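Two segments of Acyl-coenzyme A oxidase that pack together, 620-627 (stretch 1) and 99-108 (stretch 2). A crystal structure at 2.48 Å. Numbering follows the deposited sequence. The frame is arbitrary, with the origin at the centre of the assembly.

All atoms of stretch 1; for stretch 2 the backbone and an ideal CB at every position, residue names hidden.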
ATOM      1  N   PHE B 620      19.382   6.208  12.954  1.00 17.32           N
ATOM      2  CA  PHE B 620      19.101   7.029  11.776  1.00 16.82           C
ATOM      3  C   PHE B 620      19.007   8.493  12.189  1.00 16.99           C
ATOM      4  O   PHE B 620      18.145   8.861  13.001  1.00 16.86           O
ATOM      5  CB  PHE B 620      17.801   6.613  11.106  1.00 16.35           C
ATOM      6  CG  PHE B 620      17.755   5.180  10.712  1.00 16.16           C
ATOM      7  CD1 PHE B 620      18.792   4.609   9.969  1.00 16.10           C
ATOM      8  CD2 PHE B 620      16.673   4.395  11.049  1.00 16.01           C
ATOM      9  CE1 PHE B 620      18.750   3.290   9.596  1.00 15.89           C
ATOM     10  CE2 PHE B 620      16.637   3.069  10.680  1.00 15.96           C
ATOM     11  CZ  PHE B 620      17.682   2.526   9.955  1.00 16.02           C
ATOM     12  N   SER B 621      19.866   9.330  11.607  1.00 17.22           N
ATOM     13  CA  SER B 621      19.753  10.763  11.816  1.00 17.58           C
ATOM     14  C   SER B 621      18.521  11.304  11.089  1.00 17.66           C
ATOM     15  O   SER B 621      17.960  10.658  10.198  1.00 18.53           O
ATOM     16  CB  SER B 621      21.014  11.462  11.314  1.00 17.54           C
ATOM     17  OG  SER B 621      21.085  11.408   9.899  1.00 17.62           O
ATOM     18  N   ASP B 622      18.090  12.506  11.495  1.00 17.65           N
ATOM     19  CA  ASP B 622      16.996  13.182  10.801  1.00 17.81           C
ATOM     20  C   ASP B 622      17.342  13.430   9.347  1.00 18.48           C
ATOM     21  O   ASP B 622      16.480  13.305   8.464  1.00 17.93           O
ATOM     22  CB  ASP B 622      16.663  14.508  11.491  1.00 17.69           C
ATOM     23  CG  ASP B 622      15.800  14.325  12.693  1.00 18.15           C
ATOM     24  OD1 ASP B 622      15.253  13.206  12.805  1.00 19.17           O
ATOM     25  OD2 ASP B 622      15.678  15.264  13.525  1.00 18.61           O
ATOM     26  N   ARG B 623      18.605  13.775   9.068  1.00 17.64           N
ATOM     27  CA  ARG B 623      18.989  13.987   7.678  1.00 19.33           C
ATOM     28  C   ARG B 623      18.784  12.719   6.854  1.00 18.54           C
ATOM     29  O   ARG B 623      18.469  12.798   5.663  1.00 18.78           O
ATOM     30  CB  ARG B 623      20.443  14.472   7.594  1.00 21.88           C
ATOM     31  CG  ARG B 623      20.657  15.973   8.004  1.00 24.71           C
ATOM     32  CD  ARG B 623      22.034  16.513   7.586  1.00 26.80           C
ATOM     33  NE  ARG B 623      23.008  15.422   7.662  1.00 32.30           N
ATOM     34  CZ  ARG B 623      23.644  15.048   8.776  1.00 35.31           C
ATOM     35  NH1 ARG B 623      23.428  15.691   9.922  1.00 37.64           N
ATOM     36  NH2 ARG B 623      24.497  14.031   8.739  1.00 33.60           N
ATOM     37  N   GLU B 624      18.936  11.542   7.461  1.00 19.23           N
ATOM     38  CA  GLU B 624      18.668  10.309   6.722  1.00 19.10           C
ATOM     39  C   GLU B 624      17.182   9.977   6.688  1.00 18.68           C
ATOM     40  O   GLU B 624      16.648   9.601   5.634  1.00 17.97           O
ATOM     41  CB  GLU B 624      19.448   9.141   7.328  1.00 18.85           C
ATOM     42  CG  GLU B 624      19.207   7.819   6.636  1.00 19.06           C
ATOM     43  CD  GLU B 624      19.991   6.666   7.252  1.00 18.95           C
ATOM     44  OE1 GLU B 624      20.792   6.888   8.171  1.00 19.09           O
ATOM     45  OE2 GLU B 624      19.794   5.520   6.819  1.00 19.61           O
ATOM     46  N   LEU B 625      16.513  10.073   7.845  1.00 18.45           N
ATOM     47  CA  LEU B 625      15.148   9.568   7.989  1.00 18.11           C
ATOM     48  C   LEU B 625      14.151  10.389   7.183  1.00 17.66           C
ATOM     49  O   LEU B 625      13.184   9.839   6.644  1.00 17.78           O
ATOM     50  CB  LEU B 625      14.753   9.549   9.469  1.00 18.27           C
ATOM     51  CG  LEU B 625      13.490   8.766   9.811  1.00 18.14           C
ATOM     52  CD1 LEU B 625      13.723   7.348   9.372  1.00 18.29           C
ATOM     53  CD2 LEU B 625      13.187   8.797  11.299  1.00 18.10           C
ATOM     54  N   ARG B 626      14.319  11.710   7.168  1.00 19.92           N
ATOM     55  CA  ARG B 626      13.567  12.617   6.309  1.00 19.77           C
ATOM     56  C   ARG B 626      12.082  12.678   6.658  1.00 19.91           C
ATOM     57  O   ARG B 626      11.236  12.894   5.784  1.00 20.17           O
ATOM     58  CB  ARG B 626      13.760  12.244   4.843  1.00 19.84           C
ATOM     59  CG  ARG B 626      15.077  12.761   4.315  1.00 19.73           C
ATOM     60  CD  ARG B 626      15.462  12.193   2.962  1.00 19.52           C
ATOM     61  NE  ARG B 626      16.721  12.780   2.505  1.00 19.49           N
ATOM     62  CZ  ARG B 626      17.924  12.224   2.634  1.00 19.47           C
ATOM     63  NH1 ARG B 626      18.051  11.031   3.199  1.00 19.32           N
ATOM     64  NH2 ARG B 626      19.001  12.869   2.187  1.00 19.27           N
ATOM     65  N   SER B 627      11.739  12.550   7.936  1.00 18.32           N
ATOM     66  CA  SER B 627      10.349  12.527   8.366  1.00 18.23           C
ATOM     67  C   SER B 627      10.155  13.552   9.459  1.00 18.20           C
ATOM     68  O   SER B 627      10.931  13.583  10.417  1.00 18.39           O
ATOM     69  CB  SER B 627       9.941  11.146   8.885  1.00 18.57           C
ATOM     70  OG  SER B 627       8.676  11.183   9.538  1.00 18.40           O
ATOM     71  N   UNK B  99      27.225   2.614   1.457  1.00 26.26           N
ATOM     72  CA  UNK B  99      25.788   2.410   1.558  1.00 26.88           C
ATOM     73  C   UNK B  99      25.178   3.408   2.542  1.00 25.43           C
ATOM     74  O   UNK B  99      24.176   4.068   2.240  1.00 26.09           O
ATOM     75  CB  UNK B  99      25.479   0.975   1.989  1.00 26.88           C
ATOM     76  N   UNK B 100      25.795   3.557   3.718  1.00 25.66           N
ATOM     77  CA  UNK B 100      25.344   4.553   4.690  1.00 25.11           C
ATOM     78  C   UNK B 100      25.480   5.977   4.149  1.00 25.72           C
ATOM     79  O   UNK B 100      24.531   6.772   4.213  1.00 27.52           O
ATOM     80  CB  UNK B 100      26.137   4.414   5.991  1.00 25.11           C
ATOM     81  N   UNK B 101      26.648   6.312   3.593  1.00 26.50           N
ATOM     82  CA  UNK B 101      26.857   7.641   3.034  1.00 26.30           C
ATOM     83  C   UNK B 101      25.774   7.998   2.018  1.00 26.37           C
ATOM     84  O   UNK B 101      25.196   9.091   2.069  1.00 26.39           O
ATOM     85  CB  UNK B 101      28.238   7.727   2.381  1.00 26.30           C
ATOM     86  N   UNK B 102      25.451   7.070   1.113  1.00 24.40           N
ATOM     87  CA  UNK B 102      24.426   7.360   0.119  1.00 24.52           C
ATOM     88  C   UNK B 102      23.051   7.541   0.763  1.00 23.82           C
ATOM     89  O   UNK B 102      22.276   8.406   0.334  1.00 22.21           O
ATOM     90  CB  UNK B 102      24.373   6.241  -0.923  1.00 24.52           C
ATOM     91  N   UNK B 103      22.724   6.743   1.793  1.00 23.38           N
ATOM     92  CA  UNK B 103      21.423   6.884   2.465  1.00 24.49           C
ATOM     93  C   UNK B 103      21.260   8.266   3.088  1.00 24.09           C
ATOM     94  O   UNK B 103      20.181   8.861   3.001  1.00 22.14           O
ATOM     95  CB  UNK B 103      21.262   5.810   3.543  1.00 24.49           C
ATOM     96  N   UNK B 104      22.311   8.765   3.764  1.00 22.28           N
ATOM     97  CA  UNK B 104      22.302  10.112   4.337  1.00 23.44           C
ATOM     98  C   UNK B 104      22.175  11.172   3.249  1.00 21.82           C
ATOM     99  O   UNK B 104      21.343  12.085   3.336  1.00 21.92           O
ATOM    100  CB  UNK B 104      23.572  10.352   5.156  1.00 23.44           C
ATOM    101  N   UNK B 105      23.018  11.083   2.226  1.00 25.25           N
ATOM    102  CA  UNK B 105      23.129  12.148   1.234  1.00 24.12           C
ATOM    103  C   UNK B 105      22.101  11.976   0.125  1.00 23.33           C
ATOM    104  O   UNK B 105      21.316  12.886  -0.140  1.00 22.31           O
ATOM    105  CB  UNK B 105      24.539  12.180   0.642  1.00 24.12           C
ATOM    106  N   UNK B 106      22.019  10.794  -0.482  1.00 21.70           N
ATOM    107  CA  UNK B 106      21.185  10.636  -1.667  1.00 21.83           C
ATOM    108  C   UNK B 106      19.767  10.165  -1.354  1.00 21.64           C
ATOM    109  O   UNK B 106      18.844  10.490  -2.108  1.00 21.01           O
ATOM    110  CB  UNK B 106      21.847   9.648  -2.629  1.00 21.83           C
ATOM    111  N   UNK B 107      19.559   9.450  -0.237  1.00 20.63           N
ATOM    112  CA  UNK B 107      18.225   9.049   0.162  1.00 19.67           C
ATOM    113  C   UNK B 107      17.743   7.794  -0.540  1.00 20.26           C
ATOM    114  O   UNK B 107      18.522   6.989  -1.043  1.00 21.99           O
ATOM    115  CB  UNK B 107      17.243  10.192  -0.103  1.00 19.67           C
ATOM    116  N   UNK B 108      16.425   7.611  -0.536  1.00 19.02           N
ATOM    117  CA  UNK B 108      15.816   6.395  -1.083  1.00 19.44           C
ATOM    118  C   UNK B 108      15.121   6.598  -2.432  1.00 19.71           C
ATOM    119  O   UNK B 108      14.765   5.593  -3.076  1.00 19.65           O
ATOM    120  CB  UNK B 108      14.804   5.840  -0.079  1.00 19.44           C
TER

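Stretch 2 continues a helix that begins earlier in the chain and meets the short helix 622-625 of stretch 1 most closely at position 104, whose CA lies 4.4 Å from the CA of E624. Stretch 1 offers this surface mainly polar groups: the hydroxyl of S621, the guanidinium groups of R623 and R626, and the carboxylate of E624.

Positions 99, 101 and 102 have no atom of stretch 1 within 5.5 Å of the ideal CB, so the contact sets no preference among helix-compatible side chains. They are Y99, L101 and N102, and none touches stretch 1.

At position 100 CA-to-CB points sideways and the ideal CB is again out of reach, but a longer side chain could approach the E624 carboxylate. A donor such as histidine, glutamine, lysine or arginine would suit. The residue is H100, with chi1 in t; its ring presents an edge to the acid, CE1 lying 3.8 Å from E624 OE1. A water also links the two: the water donates to E624 OE2, 2.8 Å from the water O, and makes a weak hydrogen bond with H100 ND1, 3.5 Å from the water O.

Position 103 also points sideways, but its ideal CB is only 3.6 Å from E624 OE2. Small or polar side chains fit beside this acceptor, whereas another acid would add like charge. N103 is found there. Its ND2 donates to the same water, 2.8 Å from the water O, so the amide reaches the E624 carboxylate through solvent. Its backbone is used too: R626 NH1 donates to N103 O at 3.0 Å.

At position 104 CA-to-CB points away, yet S621 OG and R623 NH2 lie 5.5 and 5.2 Å from the ideal CB. A side chain long enough to turn back could meet both; glutamate suits the charge best, and glutamine could also accept. E104 does turn back, with chi1 in m and chi2 between wells at -102°. S621 OG donates to E104 OE2 at 2.7 Å while accepting from E624 N at 3.3 Å, so one hydroxyl caps the helix of stretch 1 and binds E104. E104 OE1 forms a salt bridge with R623 NH2 at 2.7 Å, although the hydrogen bond within it is weak. These contacts accompany an approach of like charges, E624 OE1 to E104 OE2, at 4.2 Å. The backbone contributes as well, with R626 NH2 donating to E104 O at 2.7 Å.

Positions 105 and 106 point away and leave the side chain largely unspecified; they are V105 and L106.

Position 107 has positive phi (83/-160). An ideal CB would be jammed against the preceding carbonyl O and lie a tight 3.5 Å from R626 CZ, so glycine is strongly indicated. G107 lays its CA over one face of the R626 guanidinium, 3.6 Å from NH1, while N103 O and E104 O occupy the edge.

Position 108 points sideways without reaching stretch 1, and many residues would fit; it is I108.

Stretch 2 (99-108) YHLNNEVLGI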
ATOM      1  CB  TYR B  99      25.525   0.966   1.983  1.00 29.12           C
ATOM      2  CG  TYR B  99      24.075   0.571   2.002  1.00 32.35           C
ATOM      3  CD1 TYR B  99      23.341   0.530   0.826  1.00 34.68           C
ATOM      4  CD2 TYR B  99      23.433   0.244   3.193  1.00 34.84           C
ATOM      5  CE1 TYR B  99      22.024   0.168   0.820  1.00 36.12           C
ATOM      6  CE2 TYR B  99      22.106  -0.124   3.198  1.00 36.96           C
ATOM      7  CZ  TYR B  99      21.403  -0.156   2.006  1.00 36.30           C
ATOM      8  OH  TYR B  99      20.063  -0.505   1.982  1.00 37.52           O
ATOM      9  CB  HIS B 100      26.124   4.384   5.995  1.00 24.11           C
ATOM     10  CG  HIS B 100      25.808   5.413   7.034  1.00 23.16           C
ATOM     11  ND1 HIS B 100      24.544   5.575   7.562  1.00 23.35           N
ATOM     12  CD2 HIS B 100      26.612   6.277   7.703  1.00 22.46           C
ATOM     13  CE1 HIS B 100      24.575   6.530   8.479  1.00 22.58           C
ATOM     14  NE2 HIS B 100      25.817   6.978   8.577  1.00 22.79           N
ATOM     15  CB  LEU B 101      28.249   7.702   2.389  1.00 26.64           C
ATOM     16  CG  LEU B 101      28.689   8.929   1.585  1.00 26.95           C
ATOM     17  CD1 LEU B 101      28.882  10.161   2.464  1.00 27.99           C
ATOM     18  CD2 LEU B 101      29.960   8.595   0.803  1.00 27.79           C
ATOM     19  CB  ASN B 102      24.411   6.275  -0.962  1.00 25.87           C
ATOM     20  CG  ASN B 102      25.556   6.449  -2.013  1.00 28.78           C
ATOM     21  OD1 ASN B 102      26.213   7.508  -2.103  1.00 28.99           O
ATOM     22  ND2 ASN B 102      25.795   5.399  -2.793  1.00 30.56           N
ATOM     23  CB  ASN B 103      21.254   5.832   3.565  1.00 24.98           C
ATOM     24  CG  ASN B 103      21.127   4.432   3.039  1.00 25.25           C
ATOM     25  OD1 ASN B 103      20.645   4.202   1.931  1.00 25.29           O
ATOM     26  ND2 ASN B 103      21.568   3.469   3.843  1.00 26.41           N
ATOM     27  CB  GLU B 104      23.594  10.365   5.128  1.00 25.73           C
ATOM     28  CG  GLU B 104      23.686   9.737   6.506  1.00 26.53           C
ATOM     29  CD  GLU B 104      23.423  10.730   7.636  1.00 28.07           C
ATOM     30  OE1 GLU B 104      23.351  11.958   7.387  1.00 29.35           O
ATOM     31  OE2 GLU B 104      23.224  10.262   8.778  1.00 29.83           O
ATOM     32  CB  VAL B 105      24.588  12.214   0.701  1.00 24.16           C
ATOM     33  CG1 VAL B 105      24.742  13.165  -0.479  1.00 24.30           C
ATOM     34  CG2 VAL B 105      25.513  12.676   1.810  1.00 23.89           C
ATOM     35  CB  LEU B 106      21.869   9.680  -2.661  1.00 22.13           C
ATOM     36  CG  LEU B 106      23.241  10.145  -3.239  1.00 22.63           C
ATOM     37  CD1 LEU B 106      23.950   9.081  -4.070  1.00 22.88           C
ATOM     38  CD2 LEU B 106      23.126  11.454  -4.050  1.00 22.86           C
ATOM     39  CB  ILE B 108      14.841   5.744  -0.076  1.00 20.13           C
ATOM     40  CG1 ILE B 108      13.670   6.676   0.275  1.00 20.38           C
ATOM     41  CG2 ILE B 108      15.593   5.298   1.161  1.00 20.39           C
ATOM     42  CD1 ILE B 108      12.581   5.999   1.100  1.00 20.19           C
TER
HETATM   43  O   HOH W   1      21.869   3.575   6.647  1.00 21.79           O
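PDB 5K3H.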